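Local coordinates for Thiol:disulfide interchange protein DsbA (Pseudomonas aeruginosa, PDB 5DCH) that probably introduces disulfide bonds into other periplasmic proteins by passing on its own redox-active disulfide, at residues 26-31 with 59-64. The protein carries 1 engineered substitution. Numbering follows the deposited sequence.
Sequences KIEVVE and HFVRLP. With 1YO (3-[(2-methylbenzyl)sulfanyl]-4H-1,2,4-triazol-4-amine), chain B.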
ATOM      1  N   LYS A  26       8.039   2.671 -15.503  1.00 10.98           N
ATOM      2  CA  LYS A  26       8.516   3.271 -14.273  1.00 10.21           C
ATOM      3  C   LYS A  26       8.955   2.185 -13.307  1.00  9.49           C
ATOM      4  O   LYS A  26       8.483   1.049 -13.380  1.00 10.46           O
ATOM      5  CB  LYS A  26       7.448   4.141 -13.632  1.00 11.64           C
ATOM      6  CG  LYS A  26       7.115   5.362 -14.469  1.00 13.67           C
ATOM      7  CD  LYS A  26       6.280   6.394 -13.740  1.00 16.59           C
ATOM      8  CE  LYS A  26       5.999   7.573 -14.637  1.00 18.50           C
ATOM      9  NZ  LYS A  26       5.272   8.650 -13.919  1.00 23.51           N
ATOM     10  N   ILE A  27       9.863   2.557 -12.422  1.00  8.90           N
ATOM     11  CA  ILE A  27      10.322   1.665 -11.360  1.00  8.93           C
ATOM     12  C   ILE A  27       9.255   1.714 -10.285  1.00  8.83           C
ATOM     13  O   ILE A  27       9.002   2.766  -9.685  1.00  9.87           O
ATOM     14  CB  ILE A  27      11.685   2.104 -10.826  1.00 10.16           C
ATOM     15  CG1 ILE A  27      12.736   2.091 -11.958  1.00 11.42           C
ATOM     16  CG2 ILE A  27      12.129   1.197  -9.671  1.00 10.32           C
ATOM     17  CD1 ILE A  27      14.007   2.844 -11.631  1.00 12.73           C
ATOM     18  N   GLU A  28       8.625   0.570 -10.036  1.00  8.19           N
ATOM     19  CA  GLU A  28       7.523   0.515  -9.087  1.00  6.87           C
ATOM     20  C   GLU A  28       8.047   0.398  -7.650  1.00  7.27           C
ATOM     21  O   GLU A  28       9.031  -0.292  -7.390  1.00  8.73           O
ATOM     22  CB  GLU A  28       6.628  -0.677  -9.381  1.00  8.20           C
ATOM     23  CG  GLU A  28       5.307  -0.670  -8.644  1.00  9.62           C
ATOM     24  CD  GLU A  28       4.475  -1.892  -8.951  1.00 10.71           C
ATOM     25  OE1 GLU A  28       4.952  -3.009  -8.662  1.00 11.62           O
ATOM     26  OE2 GLU A  28       3.347  -1.747  -9.485  1.00 12.55           O
ATOM     27  N   VAL A  29       7.373   1.073  -6.730  1.00  7.60           N
ATOM     28  CA  VAL A  29       7.572   0.837  -5.298  1.00  8.84           C
ATOM     29  C   VAL A  29       6.201   0.609  -4.707  1.00  9.18           C
ATOM     30  O   VAL A  29       5.354   1.477  -4.750  1.00 10.53           O
ATOM     31  CB  VAL A  29       8.213   2.029  -4.618  1.00 10.95           C
ATOM     32  CG1 VAL A  29       8.340   1.797  -3.144  1.00 11.91           C
ATOM     33  CG2 VAL A  29       9.566   2.310  -5.211  1.00 13.00           C
ATOM     34  N   VAL A  30       5.995  -0.579  -4.148  1.00  8.25           N
ATOM     35  CA  VAL A  30       4.728  -0.938  -3.512  1.00  8.29           C
ATOM     36  C   VAL A  30       4.913  -0.990  -2.004  1.00  9.28           C
ATOM     37  O   VAL A  30       5.876  -1.579  -1.527  1.00  9.57           O
ATOM     38  CB  VAL A  30       4.273  -2.324  -3.969  1.00 10.07           C
ATOM     39  CG1 VAL A  30       3.075  -2.807  -3.146  1.00 10.77           C
ATOM     40  CG2 VAL A  30       3.942  -2.339  -5.443  1.00  9.90           C
ATOM     41  N   GLU A  31       4.025  -0.321  -1.285  1.00  9.28           N
ATOM     42  CA  GLU A  31       3.870  -0.581   0.157  1.00  9.14           C
ATOM     43  C   GLU A  31       2.595  -1.365   0.379  1.00 10.06           C
ATOM     44  O   GLU A  31       1.508  -0.890   0.080  1.00 10.09           O
ATOM     45  CB  GLU A  31       3.821   0.702   1.001  1.00 10.57           C
ATOM     46  CG  GLU A  31       3.773   0.396   2.504  1.00 12.50           C
ATOM     47  CD  GLU A  31       3.183   1.484   3.377  1.00 16.78           C
ATOM     48  OE1 GLU A  31       2.653   2.476   2.855  1.00 18.78           O
ATOM     49  OE2 GLU A  31       3.243   1.323   4.620  1.00 17.35           O
ATOM     50  N   HIS A  59       7.198   4.987  -9.618  1.00 10.12           N
ATOM     51  CA  HIS A  59       5.772   4.995  -9.357  1.00 11.07           C
ATOM     52  C   HIS A  59       5.511   4.305  -8.017  1.00 10.75           C
ATOM     53  O   HIS A  59       5.705   3.103  -7.888  1.00 11.31           O
ATOM     54  CB  HIS A  59       5.004   4.263 -10.459  1.00 12.73           C
ATOM     55  CG  HIS A  59       3.530   4.235 -10.234  1.00 14.94           C
ATOM     56  ND1 HIS A  59       2.789   3.076 -10.255  1.00 17.17           N
ATOM     57  CD2 HIS A  59       2.653   5.238 -10.006  1.00 17.47           C
ATOM     58  CE1 HIS A  59       1.520   3.364 -10.027  1.00 19.77           C
ATOM     59  NE2 HIS A  59       1.410   4.671  -9.880  1.00 21.25           N
ATOM     60  N   PHE A  60       5.092   5.095  -7.036  1.00 10.88           N
ATOM     61  CA  PHE A  60       4.760   4.593  -5.709  1.00 11.34           C
ATOM     62  C   PHE A  60       3.293   4.215  -5.648  1.00 11.81           C
ATOM     63  O   PHE A  60       2.426   5.000  -6.024  1.00 13.07           O
ATOM     64  CB  PHE A  60       5.069   5.655  -4.661  1.00 12.72           C
ATOM     65  CG  PHE A  60       4.715   5.257  -3.280  1.00 13.70           C
ATOM     66  CD1 PHE A  60       5.493   4.358  -2.588  1.00 14.72           C
ATOM     67  CD2 PHE A  60       3.601   5.787  -2.657  1.00 15.30           C
ATOM     68  CE1 PHE A  60       5.152   3.977  -1.292  1.00 15.42           C
ATOM     69  CE2 PHE A  60       3.261   5.412  -1.365  1.00 15.98           C
ATOM     70  CZ  PHE A  60       4.041   4.507  -0.688  1.00 15.72           C
ATOM     71  N   VAL A  61       3.039   3.006  -5.151  1.00 11.07           N
ATOM     72  CA  VAL A  61       1.713   2.419  -5.053  1.00 12.04           C
ATOM     73  C   VAL A  61       1.535   1.894  -3.631  1.00  9.97           C
ATOM     74  O   VAL A  61       2.414   1.205  -3.114  1.00 10.98           O
ATOM     75  CB  VAL A  61       1.590   1.163  -5.989  1.00 18.03           C
ATOM     76  CG1 VAL A  61       0.218   0.489  -5.846  1.00 22.27           C
ATOM     77  CG2 VAL A  61       1.880   1.522  -7.428  1.00 21.83           C
ATOM     78  N   ARG A  62       0.409   2.215  -3.007  1.00 10.42           N
ATOM     79  CA  ARG A  62      -0.029   1.485  -1.830  1.00 11.40           C
ATOM     80  C   ARG A  62      -0.983   0.387  -2.263  1.00 10.97           C
ATOM     81  O   ARG A  62      -1.863   0.598  -3.093  1.00 13.20           O
ATOM     82  CB  ARG A  62      -0.728   2.410  -0.838  1.00 16.19           C
ATOM     83  CG  ARG A  62       0.226   3.138   0.038  1.00 20.32           C
ATOM     84  CD  ARG A  62      -0.407   3.478   1.377  1.00 21.97           C
ATOM     85  NE  ARG A  62       0.527   4.226   2.201  1.00 23.03           N
ATOM     86  CZ  ARG A  62       0.841   5.491   1.979  1.00 24.24           C
ATOM     87  NH1 ARG A  62       0.278   6.142   0.964  1.00 23.74           N
ATOM     88  NH2 ARG A  62       1.720   6.102   2.760  1.00 26.35           N
ATOM     89  N   LEU A  63      -0.804  -0.788  -1.678  1.00 10.29           N
ATOM     90  CA  LEU A  63      -1.631  -1.946  -1.988  1.00 10.77           C
ATOM     91  C   LEU A  63      -2.132  -2.511  -0.674  1.00 10.55           C
ATOM     92  O   LEU A  63      -1.325  -2.854   0.187  1.00 12.01           O
ATOM     93  CB  LEU A  63      -0.797  -3.019  -2.689  1.00 14.42           C
ATOM     94  CG  LEU A  63      -1.547  -4.218  -3.273  1.00 17.97           C
ATOM     95  CD1 LEU A  63      -2.435  -3.784  -4.462  1.00 18.97           C
ATOM     96  CD2 LEU A  63      -0.577  -5.311  -3.705  1.00 20.20           C
ATOM     97  N   PRO A  64      -3.454  -2.589  -0.509  1.00 10.37           N
ATOM     98  CA  PRO A  64      -3.932  -3.154   0.751  1.00  9.82           C
ATOM     99  C   PRO A  64      -3.659  -4.644   0.809  1.00  9.76           C
ATOM    100  O   PRO A  64      -3.822  -5.315  -0.207  1.00 10.39           O
ATOM    101  CB  PRO A  64      -5.432  -2.897   0.689  1.00  9.62           C
ATOM    102  CG  PRO A  64      -5.738  -3.020  -0.787  1.00 10.67           C
ATOM    103  CD  PRO A  64      -4.537  -2.429  -1.495  1.00 11.16           C
TER
HETATM  104  CAA 1YO B 201      -3.635  -4.302  -9.622  1.00 43.40           C
HETATM  105  CAC 1YO B 201      -5.911  -3.427  -6.757  1.00 40.88           C
HETATM  106  CAD 1YO B 201      -5.406  -2.194  -6.376  1.00 40.78           C
HETATM  107  CAE 1YO B 201      -5.340  -4.119  -7.810  1.00 40.71           C
HETATM  108  CAF 1YO B 201      -4.329  -1.644  -7.051  1.00 39.52           C
HETATM  109  CAG 1YO B 201       1.214  -4.824 -10.249  1.00 18.01           C
HETATM  110  CAH 1YO B 201      -2.602  -1.773  -8.843  1.00 29.95           C
HETATM  111  CAL 1YO B 201      -4.263  -3.572  -8.484  1.00 40.87           C
HETATM  112  CAM 1YO B 201      -3.770  -2.334  -8.112  1.00 37.17           C
HETATM  113  CAN 1YO B 201      -0.309  -3.477  -9.390  1.00 20.49           C
HETATM  114  NAB 1YO B 201       1.664  -3.771  -8.062  1.00 15.68           N
HETATM  115  NAI 1YO B 201       0.178  -4.729 -11.089  1.00 19.59           N
HETATM  116  NAJ 1YO B 201      -0.748  -3.917 -10.570  1.00 20.07           N
HETATM  117  NAO 1YO B 201       0.926  -4.014  -9.172  1.00 17.56           N
HETATM  118  SAK 1YO B 201      -1.058  -2.374  -8.243  1.00 22.55           S
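Glu31 and Arg62 run side by side on one face of the sheet and join in a salt bridge, OE1 to NE 2.8 Å; the N-H points well off the oxygen (125°), so as a hydrogen bond it is weak. The carboxylate and guanidinium planes are turned 59° apart. Phe60 turns its edge to Arg62: CE2 sits against one guanidinium face, offset toward its rim, and NH1 lies in the ring plane, as does Val29 CG1, 3.9 Å from Phe60 CD1. On the face of Val30 and Val61, Val30 CG1 packs 3.9 Å from Leu63 CB. Five backbone hydrogen bonds pair the strands in parallel, Ile27 O receiving His59 N and Glu31 O receiving Leu63 N, both at 2.9 Å. The two strands and helix 38-52 between them form a beta-alpha-beta unit of the thioredoxin fold: the helix, which carries Cys40 of the predicted redox-active pair, crosses over the Glu31 face, touching Glu31 through Phe43 and Ile47, and its Glu44 gives Arg62 NH2 a second carboxylate. Across the sheet the bound ligand sets its triazole-amine beside Glu28 and Val30 and its methylbenzyl ring beside Leu63. With CG anti to the backbone N (chi1 -168°) and the chain extended, Glu28 brings OE2 to 3.0 Å from the ligand's NAB, and Val61 CG1 lies 3.9 Å from its sulfur SAK. Ser22 OG bonds Glu28 OE2 and, weakly, His59 ND1; Tyr148 of helix 132-148 hydrogen-bonds the ligand and touches Glu28 and Val30.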